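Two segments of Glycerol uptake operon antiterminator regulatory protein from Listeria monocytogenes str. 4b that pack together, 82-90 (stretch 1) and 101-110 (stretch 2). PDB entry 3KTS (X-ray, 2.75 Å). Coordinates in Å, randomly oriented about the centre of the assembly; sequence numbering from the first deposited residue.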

ATOM      1  N   CYS A  82       7.087   8.860 -10.599  1.00 93.48           N
ATOM      2  CA  CYS A  82       5.630   8.902 -10.789  1.00 94.21           C
ATOM      3  C   CYS A  82       4.909   7.551 -10.763  1.00 95.72           C
ATOM      4  O   CYS A  82       4.430   7.087 -11.805  1.00100.08           O
ATOM      5  CB  CYS A  82       5.272   9.664 -12.069  1.00 89.51           C
ATOM      6  SG  CYS A  82       6.185  11.189 -12.283  1.00114.09           S
ATOM      7  N   PRO A  83       4.829   6.906  -9.578  1.00 91.49           N
ATOM      8  CA  PRO A  83       3.846   5.835  -9.490  1.00 83.97           C
ATOM      9  C   PRO A  83       2.458   6.436  -9.350  1.00 81.72           C
ATOM     10  O   PRO A  83       2.307   7.653  -9.387  1.00 89.68           O
ATOM     11  CB  PRO A  83       4.248   5.101  -8.213  1.00 87.40           C
ATOM     12  CG  PRO A  83       4.902   6.133  -7.377  1.00 91.00           C
ATOM     13  CD  PRO A  83       5.602   7.046  -8.329  1.00 87.31           C
ATOM     14  N   ASP A  84       1.446   5.598  -9.194  1.00 82.27           N
ATOM     15  CA  ASP A  84       0.088   6.099  -9.046  1.00 82.07           C
ATOM     16  C   ASP A  84      -0.251   6.400  -7.587  1.00 87.17           C
ATOM     17  O   ASP A  84      -1.237   7.084  -7.291  1.00 90.27           O
ATOM     18  CB  ASP A  84      -0.890   5.120  -9.681  1.00 91.57           C
ATOM     19  CG  ASP A  84      -0.614   4.924 -11.164  1.00 95.14           C
ATOM     20  OD1 ASP A  84      -1.336   5.528 -11.982  1.00 95.73           O
ATOM     21  OD2 ASP A  84       0.342   4.197 -11.509  1.00 92.39           O
ATOM     22  N   GLY A  85       0.589   5.891  -6.688  1.00 88.01           N
ATOM     23  CA  GLY A  85       0.488   6.161  -5.260  1.00 84.06           C
ATOM     24  C   GLY A  85       1.763   5.768  -4.545  1.00 79.10           C
ATOM     25  O   GLY A  85       2.548   4.977  -5.073  1.00 78.74           O
ATOM     26  N   ILE A  86       1.989   6.334  -3.358  1.00 75.23           N
ATOM     27  CA  ILE A  86       3.139   5.942  -2.529  1.00 74.32           C
ATOM     28  C   ILE A  86       2.732   5.424  -1.146  1.00 73.57           C
ATOM     29  O   ILE A  86       1.704   5.815  -0.582  1.00 76.56           O
ATOM     30  CB  ILE A  86       4.231   7.056  -2.376  1.00 70.76           C
ATOM     31  CG1 ILE A  86       3.821   8.110  -1.341  1.00 89.60           C
ATOM     32  CG2 ILE A  86       4.582   7.691  -3.719  1.00 72.07           C
ATOM     33  CD1 ILE A  86       4.970   8.595  -0.474  1.00107.68           C
ATOM     34  N   ILE A  87       3.539   4.517  -0.616  1.00 73.50           N
ATOM     35  CA  ILE A  87       3.304   3.979   0.711  1.00 70.23           C
ATOM     36  C   ILE A  87       4.526   4.253   1.547  1.00 71.04           C
ATOM     37  O   ILE A  87       5.641   3.897   1.168  1.00 82.72           O
ATOM     38  CB  ILE A  87       3.016   2.464   0.691  1.00 73.06           C
ATOM     39  CG1 ILE A  87       1.784   2.169  -0.174  1.00 66.91           C
ATOM     40  CG2 ILE A  87       2.807   1.934   2.118  1.00 63.98           C
ATOM     41  CD1 ILE A  87       1.654   0.732  -0.596  1.00 52.52           C
ATOM     42  N   SER A  88       4.310   4.914   2.677  1.00 68.77           N
ATOM     43  CA  SER A  88       5.370   5.145   3.633  1.00 74.88           C
ATOM     44  C   SER A  88       4.876   4.975   5.065  1.00 80.34           C
ATOM     45  O   SER A  88       3.678   5.054   5.355  1.00 79.99           O
ATOM     46  CB  SER A  88       5.964   6.536   3.448  1.00 75.47           C
ATOM     47  OG  SER A  88       7.037   6.735   4.349  1.00 70.58           O
ATOM     48  N   THR A  89       5.825   4.741   5.956  1.00 78.75           N
ATOM     49  CA  THR A  89       5.532   4.573   7.361  1.00 75.53           C
ATOM     50  C   THR A  89       5.854   5.899   8.060  1.00 73.71           C
ATOM     51  O   THR A  89       5.379   6.177   9.169  1.00 72.04           O
ATOM     52  CB  THR A  89       6.333   3.372   7.919  1.00 74.55           C
ATOM     53  OG1 THR A  89       5.513   2.608   8.811  1.00 76.88           O
ATOM     54  CG2 THR A  89       7.631   3.809   8.587  1.00 43.39           C
ATOM     55  N   ARG A  90       6.632   6.719   7.357  1.00 63.34           N
ATOM     56  CA  ARG A  90       7.067   8.020   7.807  1.00 58.85           C
ATOM     57  C   ARG A  90       5.953   9.029   7.573  1.00 68.17           C
ATOM     58  O   ARG A  90       5.333   9.031   6.510  1.00 82.99           O
ATOM     59  CB  ARG A  90       8.291   8.429   6.992  1.00 64.20           C
ATOM     60  CG  ARG A  90       9.401   9.118   7.763  1.00 73.54           C
ATOM     61  CD  ARG A  90      10.114  10.112   6.867  1.00 81.59           C
ATOM     62  NE  ARG A  90      11.478  10.375   7.311  1.00105.85           N
ATOM     63  CZ  ARG A  90      12.101  11.542   7.175  1.00119.84           C
ATOM     64  NH1 ARG A  90      13.349  11.681   7.608  1.00103.40           N
ATOM     65  NH2 ARG A  90      11.474  12.576   6.619  1.00128.76           N
ATOM     66  N   LYS A 101      -0.079  16.077  -4.735  1.00 77.80           N
ATOM     67  CA  LYS A 101      -1.372  15.467  -5.067  1.00 81.58           C
ATOM     68  C   LYS A 101      -1.235  13.979  -5.413  1.00 84.96           C
ATOM     69  O   LYS A 101      -1.830  13.496  -6.379  1.00 92.81           O
ATOM     70  CB  LYS A 101      -2.100  16.254  -6.171  1.00 81.61           C
ATOM     71  CG  LYS A 101      -2.239  17.750  -5.889  1.00 79.80           C
ATOM     72  CD  LYS A 101      -3.150  18.423  -6.904  1.00 88.94           C
ATOM     73  CE  LYS A 101      -3.232  19.927  -6.660  1.00 99.87           C
ATOM     74  NZ  LYS A 101      -3.947  20.631  -7.766  1.00 90.64           N
ATOM     75  N   MET A 102      -0.425  13.278  -4.617  1.00 84.43           N
ATOM     76  CA  MET A 102      -0.217  11.837  -4.732  1.00 81.39           C
ATOM     77  C   MET A 102      -1.085  11.084  -3.749  1.00 87.09           C
ATOM     78  O   MET A 102      -1.404  11.591  -2.666  1.00 92.70           O
ATOM     79  CB  MET A 102       1.233  11.481  -4.442  1.00 78.75           C
ATOM     80  CG  MET A 102       2.056  11.217  -5.656  1.00 86.93           C
ATOM     81  SD  MET A 102       2.040   9.494  -6.174  1.00 73.13           S
ATOM     82  CE  MET A 102       3.446   9.629  -7.250  1.00 68.85           C
ATOM     83  N   LEU A 103      -1.449   9.864  -4.133  1.00 82.31           N
ATOM     84  CA  LEU A 103      -2.185   8.966  -3.269  1.00 79.80           C
ATOM     85  C   LEU A 103      -1.222   8.512  -2.182  1.00 81.72           C
ATOM     86  O   LEU A 103      -0.362   7.660  -2.411  1.00 84.10           O
ATOM     87  CB  LEU A 103      -2.685   7.759  -4.071  1.00 84.75           C
ATOM     88  CG  LEU A 103      -4.037   7.065  -3.841  1.00 79.96           C
ATOM     89  CD1 LEU A 103      -3.866   5.569  -4.050  1.00 76.95           C
ATOM     90  CD2 LEU A 103      -4.638   7.318  -2.478  1.00 82.21           C
ATOM     91  N   ALA A 104      -1.348   9.121  -1.009  1.00 83.87           N
ATOM     92  CA  ALA A 104      -0.490   8.797   0.121  1.00 77.98           C
ATOM     93  C   ALA A 104      -1.179   7.821   1.070  1.00 79.46           C
ATOM     94  O   ALA A 104      -2.137   8.182   1.763  1.00 84.01           O
ATOM     95  CB  ALA A 104      -0.087  10.057   0.852  1.00 75.56           C
ATOM     96  N   ILE A 105      -0.698   6.581   1.087  1.00 71.82           N
ATOM     97  CA  ILE A 105      -1.185   5.590   2.048  1.00 79.07           C
ATOM     98  C   ILE A 105      -0.157   5.340   3.169  1.00 79.68           C
ATOM     99  O   ILE A 105       1.023   5.123   2.903  1.00 89.62           O
ATOM    100  CB  ILE A 105      -1.759   4.293   1.353  1.00 83.02           C
ATOM    101  CG1 ILE A 105      -1.251   3.009   2.017  1.00 72.54           C
ATOM    102  CG2 ILE A 105      -1.546   4.301  -0.192  1.00 65.48           C
ATOM    103  CD1 ILE A 105      -1.784   1.754   1.365  1.00 90.76           C
ATOM    104  N   GLN A 106      -0.611   5.413   4.419  1.00 81.43           N
ATOM    105  CA  GLN A 106       0.277   5.301   5.580  1.00 77.87           C
ATOM    106  C   GLN A 106       0.299   3.901   6.175  1.00 81.62           C
ATOM    107  O   GLN A 106      -0.743   3.336   6.508  1.00 84.67           O
ATOM    108  CB  GLN A 106      -0.108   6.304   6.662  1.00 80.46           C
ATOM    109  CG  GLN A 106       0.969   6.495   7.729  1.00 90.98           C
ATOM    110  CD  GLN A 106       0.455   7.165   8.985  1.00 94.75           C
ATOM    111  OE1 GLN A 106       0.821   6.785  10.098  1.00105.27           O
ATOM    112  NE2 GLN A 106      -0.403   8.160   8.816  1.00103.92           N
ATOM    113  N   ARG A 107       1.502   3.359   6.327  1.00 78.93           N
ATOM    114  CA  ARG A 107       1.679   1.996   6.796  1.00 71.13           C
ATOM    115  C   ARG A 107       1.744   1.953   8.311  1.00 77.07           C
ATOM    116  O   ARG A 107       2.498   2.701   8.935  1.00 79.03           O
ATOM    117  CB  ARG A 107       2.953   1.411   6.210  1.00 76.27           C
ATOM    118  CG  ARG A 107       2.886  -0.073   6.019  1.00 67.91           C
ATOM    119  CD  ARG A 107       4.133  -0.598   5.348  1.00 79.28           C
ATOM    120  NE  ARG A 107       3.948  -1.953   4.834  1.00 69.36           N
ATOM    121  CZ  ARG A 107       4.939  -2.738   4.426  1.00 91.11           C
ATOM    122  NH1 ARG A 107       6.196  -2.301   4.459  1.00 81.73           N
ATOM    123  NH2 ARG A 107       4.673  -3.954   3.966  1.00106.75           N
ATOM    124  N   LEU A 108       0.948   1.072   8.899  1.00 78.73           N
ATOM    125  CA  LEU A 108       0.908   0.922  10.337  1.00 75.63           C
ATOM    126  C   LEU A 108       1.138  -0.537  10.692  1.00 74.57           C
ATOM    127  O   LEU A 108       0.590  -1.428  10.043  1.00 73.95           O
ATOM    128  CB  LEU A 108      -0.446   1.376  10.867  1.00 80.49           C
ATOM    129  CG  LEU A 108      -0.397   2.171  12.170  1.00 93.41           C
ATOM    130  CD1 LEU A 108      -0.112   3.627  11.854  1.00 99.12           C
ATOM    131  CD2 LEU A 108      -1.705   2.037  12.933  1.00 96.37           C
ATOM    132  N   PHE A 109       1.955  -0.774  11.717  1.00 72.84           N
ATOM    133  CA  PHE A 109       2.232  -2.125  12.199  1.00 63.59           C
ATOM    134  C   PHE A 109       1.529  -2.364  13.526  1.00 71.67           C
ATOM    135  O   PHE A 109       1.939  -1.813  14.555  1.00 70.91           O
ATOM    136  CB  PHE A 109       3.737  -2.338  12.398  1.00 66.88           C
ATOM    137  CG  PHE A 109       4.565  -2.172  11.149  1.00 77.67           C
ATOM    138  CD1 PHE A 109       4.154  -2.712   9.933  1.00 76.07           C
ATOM    139  CD2 PHE A 109       5.785  -1.507  11.203  1.00 76.64           C
ATOM    140  CE1 PHE A 109       4.933  -2.560   8.787  1.00 95.68           C
ATOM    141  CE2 PHE A 109       6.568  -1.353  10.066  1.00 84.44           C
ATOM    142  CZ  PHE A 109       6.144  -1.882   8.855  1.00 86.45           C
ATOM    143  N   MET A 110       0.480  -3.185  13.509  1.00 76.33           N
ATOM    144  CA  MET A 110      -0.214  -3.598  14.737  1.00 81.15           C
ATOM    145  C   MET A 110       0.673  -4.495  15.616  1.00 84.91           C
ATOM    146  O   MET A 110       0.539  -5.720  15.618  1.00 87.67           O
ATOM    147  CB  MET A 110      -1.551  -4.289  14.414  1.00 83.26           C
ATOM    148  CG  MET A 110      -2.626  -3.382  13.773  1.00 94.83           C
ATOM    149  SD  MET A 110      -2.972  -1.849  14.680  1.00109.25           S
ATOM    150  CE  MET A 110      -3.535  -2.500  16.248  1.00101.01           C
TER

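The apolar centre of the contact lies on the face of the sheet that carries I87 and I105. These two β-branched side chains, both buried, sit side by side on neighbouring parallel strands, with I87 CG1 3.8 Å from I105 CG1. I87 also reaches R107 through its CG2, 4.1 Å from R107 CB, so the aliphatic base of the arginine extends the apolar surface while the end of its side chain leads away. G85 precedes them on this face. Without a side chain it lets L103 come close, the two CA atoms being 4.4 Å apart; an ideal CB on G85 would lie 3.1 Å from L103 CB, a tight fit.

Toward the start of the pairing, M102 loses more area to the other stretch than any other residue. Its long, flexible side chain lies along stretch 1, bringing SD within 4.0 Å of I86 CG2 and CE within 3.5 Å of P83 CD. On the face shared by I86 and A104, the small alanine side chain adds little cover.

The backbone forms a parallel ladder, its strand axes 23° apart. I86 is bonded in both directions: its N donates to L103 O (2.9 Å), and its O accepts from I105 N (3.0 Å). Two residues on, S88 repeats the pattern, with a weak bond from S88 N to I105 O (3.3 Å) and a stronger one from R107 N to S88 O (2.9 Å). CA-H···O contacts supplement the ladder, from I87 CA to I105 O and from Q106 CA to S88 O, each 3.4 Å.

At the polar edge, T89 replaces main-chain pairing with a side-chain bond: T89 OG1 donates to R107 O at 3.0 Å. Within stretch 1, S88 OG accepts from R90 N (3.0 Å) as the chain leaves the strand.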